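Local coordinates for protein beta-gamma-crystallin (Geodia cydonium, PDB 4IAU) that binds calcium and belongs to the beta/gamma-crystallin family of Greek key proteins, its biological role being unknown, at residues Ser104-Asp109 with Tyr129-Pro134; Val84-Tyr89 with Ala116-Gly121. One frame throughout, in Å; residues are numbered along the deposited sequence. Where two conformers were deposited one is given.

Interaction 1. Residues Ser104-Asp109 with Tyr129-Pro134; sequences SNPRID and YDYAGP
Arg107 lies across one face of the Tyr129 ring, the guanidinium plane turned only 23° from that of the ring. Its CD stands over the ring centre, 3.9 Å from the centroid, in a CH-pi contact. Farther out, CZ is 4.7 Å from the Tyr129 centroid and still over the face, a cation-pi arrangement. CG of Arg107, anti to the backbone N (chi1 -172°), lies over CD1 and CE1 of Tyr129; the chain bends at chi2, beyond which CD reaches the ring centre. At the far end of the ring one water accepts from Arg107 NE, donates to Asp109 OD2 and is hydrogen-bonded to Tyr129 OH; a second water joins the same hydroxyl to the Ile108 carbonyl, whose O also lies in the ring plane at the edge, 3.7 Å from Tyr129 CE1. An alanine at Tyr129 removes ring and hydroxyl and would probably leave the Arg107 side chain without the surface it lies on, freer to turn, and both waters short of one partner. The two segments are surface loops of the C-terminal beta/gamma-crystallin domain, one following strand 98-101 and the other preceding strand 135-138, and strand 158-161 borders both: Ser104 OG bonds to the Arg161 backbone, and Ser158 OG to Tyr131 N. Between the loops, Asp130 N donates to Pro106 O at 2.8 Å, in the carbonyl plane on a lone pair. Pro106 and Tyr131 run side by side in the same direction, Pro106 CB 3.8 Å from Tyr131 CZ, while Tyr131 OH reaches on to Ser104 CB at 3.3 Å. Asn105 OD1 accepts from Arg107 N at 2.8 Å, closing an Asx turn just before the arginine.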
loop_
_atom_site.group_PDB
_atom_site.type_symbol
_atom_site.label_atom_id
_atom_site.label_comp_id
_atom_site.label_asym_id
_atom_site.label_seq_id
_atom_site.Cartn_x
_atom_site.Cartn_y
_atom_site.Cartn_z
ATOM N N SER A 104 1.547 8.372 15.514
ATOM C CA SER A 104 0.182 8.817 15.613
ATOM C C SER A 104 -0.154 9.924 14.658
ATOM O O SER A 104 0.706 10.784 14.400
ATOM C CB SER A 104 -0.063 9.330 17.040
ATOM O OG SER A 104 0.231 8.309 17.979
ATOM N N ASN A 105 -1.406 9.924 14.180
ATOM C CA ASN A 105 -1.899 10.996 13.311
ATOM C C ASN A 105 -3.259 11.387 13.786
ATOM O O ASN A 105 -4.191 10.564 13.754
ATOM C CB ASN A 105 -1.916 10.534 11.843
ATOM C CG ASN A 105 -2.279 11.623 10.898
ATOM O OD1 ASN A 105 -3.092 12.500 11.182
ATOM N ND2 ASN A 105 -1.674 11.596 9.710
ATOM N N PRO A 106 -3.460 12.624 14.266
ATOM C CA PRO A 106 -4.722 13.043 14.801
ATOM C C PRO A 106 -5.753 13.486 13.769
ATOM O O PRO A 106 -6.877 13.814 14.137
ATOM C CB PRO A 106 -4.322 14.242 15.716
ATOM C CG PRO A 106 -3.175 14.851 14.946
ATOM C CD PRO A 106 -2.416 13.662 14.393
ATOM N N ARG A 107 -5.341 13.576 12.509
ATOM C CA ARG A 107 -6.261 14.161 11.527
ATOM C C ARG A 107 -5.884 13.642 10.132
ATOM O O ARG A 107 -5.028 14.194 9.434
ATOM C CB ARG A 107 -6.266 15.679 11.579
ATOM C CG ARG A 107 -7.365 16.231 10.698
ATOM C CD ARG A 107 -7.946 17.457 11.321
ATOM N NE ARG A 107 -8.770 18.164 10.372
ATOM C CZ ARG A 107 -9.280 19.355 10.522
ATOM N NH1 ARG A 107 -9.125 19.942 11.703
ATOM N NH2 ARG A 107 -9.981 19.926 9.551
ATOM N N ILE A 108 -6.550 12.570 9.753
ATOM C CA ILE A 108 -6.377 11.879 8.481
ATOM C C ILE A 108 -7.394 12.405 7.489
ATOM O O ILE A 108 -8.602 12.404 7.773
ATOM C CB ILE A 108 -6.552 10.376 8.683
ATOM C CG1 ILE A 108 -5.512 9.828 9.635
ATOM C CG2 ILE A 108 -6.577 9.630 7.340
ATOM C CD1 ILE A 108 -5.833 8.528 10.276
ATOM N N ASP A 109 -6.956 12.851 6.326
ATOM C CA ASP A 109 -7.776 13.485 5.331
ATOM C C ASP A 109 -7.290 13.099 3.915
ATOM O O ASP A 109 -6.667 13.931 3.270
ATOM C CB ASP A 109 -7.784 15.020 5.576
ATOM C CG ASP A 109 -8.832 15.807 4.816
ATOM O OD1 ASP A 109 -9.536 15.247 3.942
ATOM O OD2 ASP A 109 -8.914 17.039 5.066
ATOM N N TYR A 129 -11.708 12.871 14.644
ATOM C CA TYR A 129 -10.370 13.414 14.725
ATOM C C TYR A 129 -9.884 13.399 16.171
ATOM O O TYR A 129 -10.647 13.392 17.162
ATOM C CB TYR A 129 -10.363 14.836 14.170
ATOM C CG TYR A 129 -10.741 14.949 12.730
ATOM C CD1 TYR A 129 -10.082 14.186 11.762
ATOM C CD2 TYR A 129 -11.728 15.824 12.326
ATOM C CE1 TYR A 129 -10.425 14.293 10.422
ATOM C CE2 TYR A 129 -12.049 15.934 10.993
ATOM C CZ TYR A 129 -11.417 15.153 10.047
ATOM O OH TYR A 129 -11.687 15.297 8.692
ATOM N N ASP A 130 -8.561 13.432 16.323
ATOM C CA ASP A 130 -7.909 13.707 17.591
ATOM C C ASP A 130 -8.295 12.737 18.683
ATOM O O ASP A 130 -8.329 13.081 19.872
ATOM C CB ASP A 130 -8.123 15.183 18.033
ATOM C CG ASP A 130 -7.146 15.631 19.055
ATOM O OD1 ASP A 130 -5.989 15.163 19.034
ATOM O OD2 ASP A 130 -7.525 16.577 19.795
ATOM N N TYR A 131 -8.506 11.465 18.288
ATOM C CA TYR A 131 -8.590 10.380 19.246
ATOM C C TYR A 131 -9.826 10.490 20.128
ATOM O O TYR A 131 -9.879 9.990 21.246
ATOM C CB TYR A 131 -7.326 10.196 20.103
ATOM C CG TYR A 131 -6.066 10.502 19.284
ATOM C CD1 TYR A 131 -5.760 9.852 18.100
ATOM C CD2 TYR A 131 -5.171 11.483 19.735
ATOM C CE1 TYR A 131 -4.614 10.156 17.385
ATOM C CE2 TYR A 131 -4.023 11.828 18.994
ATOM C CZ TYR A 131 -3.780 11.132 17.833
ATOM O OH TYR A 131 -2.652 11.413 17.071
ATOM N N ALA A 132 -10.895 11.058 19.577
ATOM C CA ALA A 132 -12.187 11.135 20.218
ATOM C C ALA A 132 -13.066 9.941 19.856
ATOM O O ALA A 132 -12.988 9.402 18.764
ATOM C CB ALA A 132 -12.891 12.478 19.863
ATOM N N GLY A 133 -13.964 9.596 20.776
ATOM C CA GLY A 133 -14.905 8.535 20.503
ATOM C C GLY A 133 -14.359 7.142 20.693
ATOM O O GLY A 133 -13.247 6.937 21.207
ATOM N N PRO A 134 -15.139 6.143 20.284
ATOM C CA PRO A 134 -14.702 4.741 20.420
ATOM C C PRO A 134 -13.569 4.417 19.444
ATOM O O PRO A 134 -13.419 5.052 18.396
ATOM C CB PRO A 134 -15.937 3.909 20.069
ATOM C CG PRO A 134 -17.089 4.896 20.100
ATOM C CD PRO A 134 -16.492 6.255 19.756
HETATM O O HOH W 1 -9.608 17.178 7.785
HETATM O O HOH W 2 -11.118 12.947 7.163
#

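Interaction 2. Residues Val84-Tyr89 with Ala116-Gly121; sequences VGATLY and ALISQG
Thr87 and Leu117 exchange both of their backbone bonds, Thr87 N giving to Leu117 O and Leu117 N to Thr87 O, each at 2.9 Å. They form the antiparallel hydrogen-bonded pair, flanked by the non-hydrogen-bonded pairs Ala86-Ile118 and Leu88-Ala116. Each of the two carbonyls also takes a CA-H...O contact, Leu117 O from Ala86 CA and Thr87 O from Ala116 CA. Just before strand 86-89 begins and just after its partner ends, Gly85 O is gripped by two donors: Ser119 N, 2.8 Å away and nearly in line with the carbonyl, and Gln120 N, 3.1 Å away and tilted 24° from the carbonyl plane. These are the two central strands of a four-stranded Greek key sheet in the C-terminal crystallin domain, so their other edges are bonded too, Ala86 and Leu88 to strand 98-101 and Ala116 to Tyr143. Other polar atoms find partners elsewhere: Thr87 OG1 bonds to Asp100 and Thr81, Ser119 OG to Gln83 N, and Val84 O to Arg161. Leu88 CD2 packs 3.7 Å from Ala116 CB, and on the opposite face Tyr89 OH meets Leu117 CD1 at 3.7 Å. Met159 of strand 158-161 covers Ala86, Leu88 and Ile118, while Tyr89 and Leu117 both touch Ile40 of strand 38-42, in the N-terminal half of the chain.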
loop_
_atom_site.group_PDB
_atom_site.type_symbol
_atom_site.label_atom_id
_atom_site.label_comp_id
_atom_site.label_asym_id
_atom_site.label_seq_id
_atom_site.Cartn_x
_atom_site.Cartn_y
_atom_site.Cartn_z
ATOM N N VAL A 84 8.472 0.346 9.958
ATOM C CA VAL A 84 8.397 1.660 10.584
ATOM C C VAL A 84 7.045 1.902 11.176
ATOM O O VAL A 84 6.986 2.429 12.291
ATOM C CB VAL A 84 8.714 2.760 9.554
ATOM C CG1 VAL A 84 8.551 4.122 10.246
ATOM C CG2 VAL A 84 10.099 2.628 8.938
ATOM N N GLY A 85 5.949 1.584 10.524
ATOM C CA GLY A 85 4.620 1.994 11.007
ATOM C C GLY A 85 3.533 1.457 10.130
ATOM O O GLY A 85 3.490 0.230 9.883
ATOM N N ALA A 86 2.642 2.308 9.645
ATOM C CA ALA A 86 1.469 1.900 8.898
ATOM C C ALA A 86 1.301 2.843 7.701
ATOM O O ALA A 86 1.673 4.014 7.765
ATOM C CB ALA A 86 0.216 1.952 9.755
ATOM N N THR A 87 0.682 2.327 6.630
ATOM C CA THR A 87 0.274 3.150 5.483
ATOM C C THR A 87 -1.219 2.915 5.243
ATOM O O THR A 87 -1.679 1.786 5.288
ATOM C CB THR A 87 1.088 2.844 4.214
ATOM O OG1 THR A 87 2.438 3.148 4.442
ATOM C CG2 THR A 87 0.666 3.667 3.021
ATOM N N LEU A 88 -1.931 4.033 5.023
ATOM C CA LEU A 88 -3.349 4.066 4.741
ATOM C C LEU A 88 -3.580 4.362 3.250
ATOM O O LEU A 88 -2.791 5.111 2.663
ATOM C CB LEU A 88 -4.036 5.130 5.576
ATOM C CG LEU A 88 -3.755 5.036 7.078
ATOM C CD1 LEU A 88 -4.508 6.173 7.779
ATOM C CD2 LEU A 88 -4.157 3.698 7.628
ATOM N N TYR A 89 -4.657 3.841 2.711
ATOM C CA TYR A 89 -4.954 3.981 1.282
ATOM C C TYR A 89 -6.400 4.387 1.080
ATOM O O TYR A 89 -7.316 3.955 1.812
ATOM C CB TYR A 89 -4.688 2.658 0.570
ATOM C CG TYR A 89 -3.275 2.199 0.682
ATOM C CD1 TYR A 89 -2.317 2.571 -0.245
ATOM C CD2 TYR A 89 -2.855 1.355 1.721
ATOM C CE1 TYR A 89 -0.990 2.134 -0.151
ATOM C CE2 TYR A 89 -1.554 0.931 1.830
ATOM C CZ TYR A 89 -0.613 1.328 0.887
ATOM O OH TYR A 89 0.678 0.870 1.046
ATOM N N ALA A 116 -5.470 -0.602 4.540
ATOM C CA ALA A 116 -4.261 -0.247 5.268
ATOM C C ALA A 116 -3.311 -1.433 5.326
ATOM O O ALA A 116 -3.745 -2.581 5.379
ATOM C CB ALA A 116 -4.538 0.186 6.698
ATOM N N LEU A 117 -2.019 -1.115 5.387
ATOM C CA LEU A 117 -0.978 -2.058 5.702
ATOM C C LEU A 117 -0.299 -1.600 6.982
ATOM O O LEU A 117 0.267 -0.516 7.009
ATOM C CB LEU A 117 0.061 -2.170 4.572
ATOM C CG LEU A 117 -0.501 -2.767 3.295
ATOM C CD1 LEU A 117 0.505 -2.617 2.144
ATOM C CD2 LEU A 117 -0.856 -4.235 3.484
ATOM N N ILE A 118 -0.347 -2.439 8.029
ATOM C CA ILE A 118 0.326 -2.110 9.279
ATOM C C ILE A 118 1.544 -3.012 9.368
ATOM O O ILE A 118 1.419 -4.236 9.513
ATOM C CB ILE A 118 -0.567 -2.250 10.517
ATOM C CG1 ILE A 118 -1.832 -1.401 10.371
ATOM C CG2 ILE A 118 0.232 -1.859 11.742
ATOM C CD1 ILE A 118 -2.771 -1.407 11.558
ATOM N N SER A 119 2.734 -2.417 9.290
ATOM C CA SER A 119 3.965 -3.188 9.395
ATOM C C SER A 119 4.484 -3.253 10.825
ATOM O O SER A 119 5.070 -4.260 11.226
ATOM C CB SER A 119 5.054 -2.640 8.471
ATOM O OG SER A 119 6.267 -3.390 8.598
ATOM N N GLN A 120 4.326 -2.198 11.600
ATOM C CA GLN A 120 4.896 -2.134 12.927
ATOM C C GLN A 120 3.954 -1.349 13.814
ATOM O O GLN A 120 3.342 -0.387 13.372
ATOM C CB GLN A 120 6.255 -1.420 12.901
ATOM C CG GLN A 120 7.146 -1.683 14.076
ATOM C CD GLN A 120 8.421 -0.861 13.957
ATOM O OE1 GLN A 120 9.527 -1.412 13.688
ATOM N NE2 GLN A 120 8.528 0.442 13.914
ATOM N N GLY A 121 3.903 -1.748 15.093
ATOM C CA GLY A 121 3.175 -1.032 16.105
ATOM C C GLY A 121 1.773 -1.579 16.369
ATOM O O GLY A 121 1.157 -2.213 15.563
#

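Interaction 2 is a buried pairing of two central strands, whereas interaction 1 joins two loops at the surface of the same domain. Interaction 2 is held by a regular backbone bonding pattern with apolar side chains on both faces; interaction 1 has one backbone bond between its segments and relies on one tyrosine face, a cation and bridging waters. Strand 158-161 borders both, Met159 touching Ile108 as well as Leu88. The two contacts meet directly, Ile108 CD1 lying 3.7 Å from Leu88 CD1, and their segments alternate along the chain. Calcium, bound by Lys90, Gly112, Ser114 and Asp154, lies about 8 Å from the Tyr89 side chain and about 10 Å from that of Ile108.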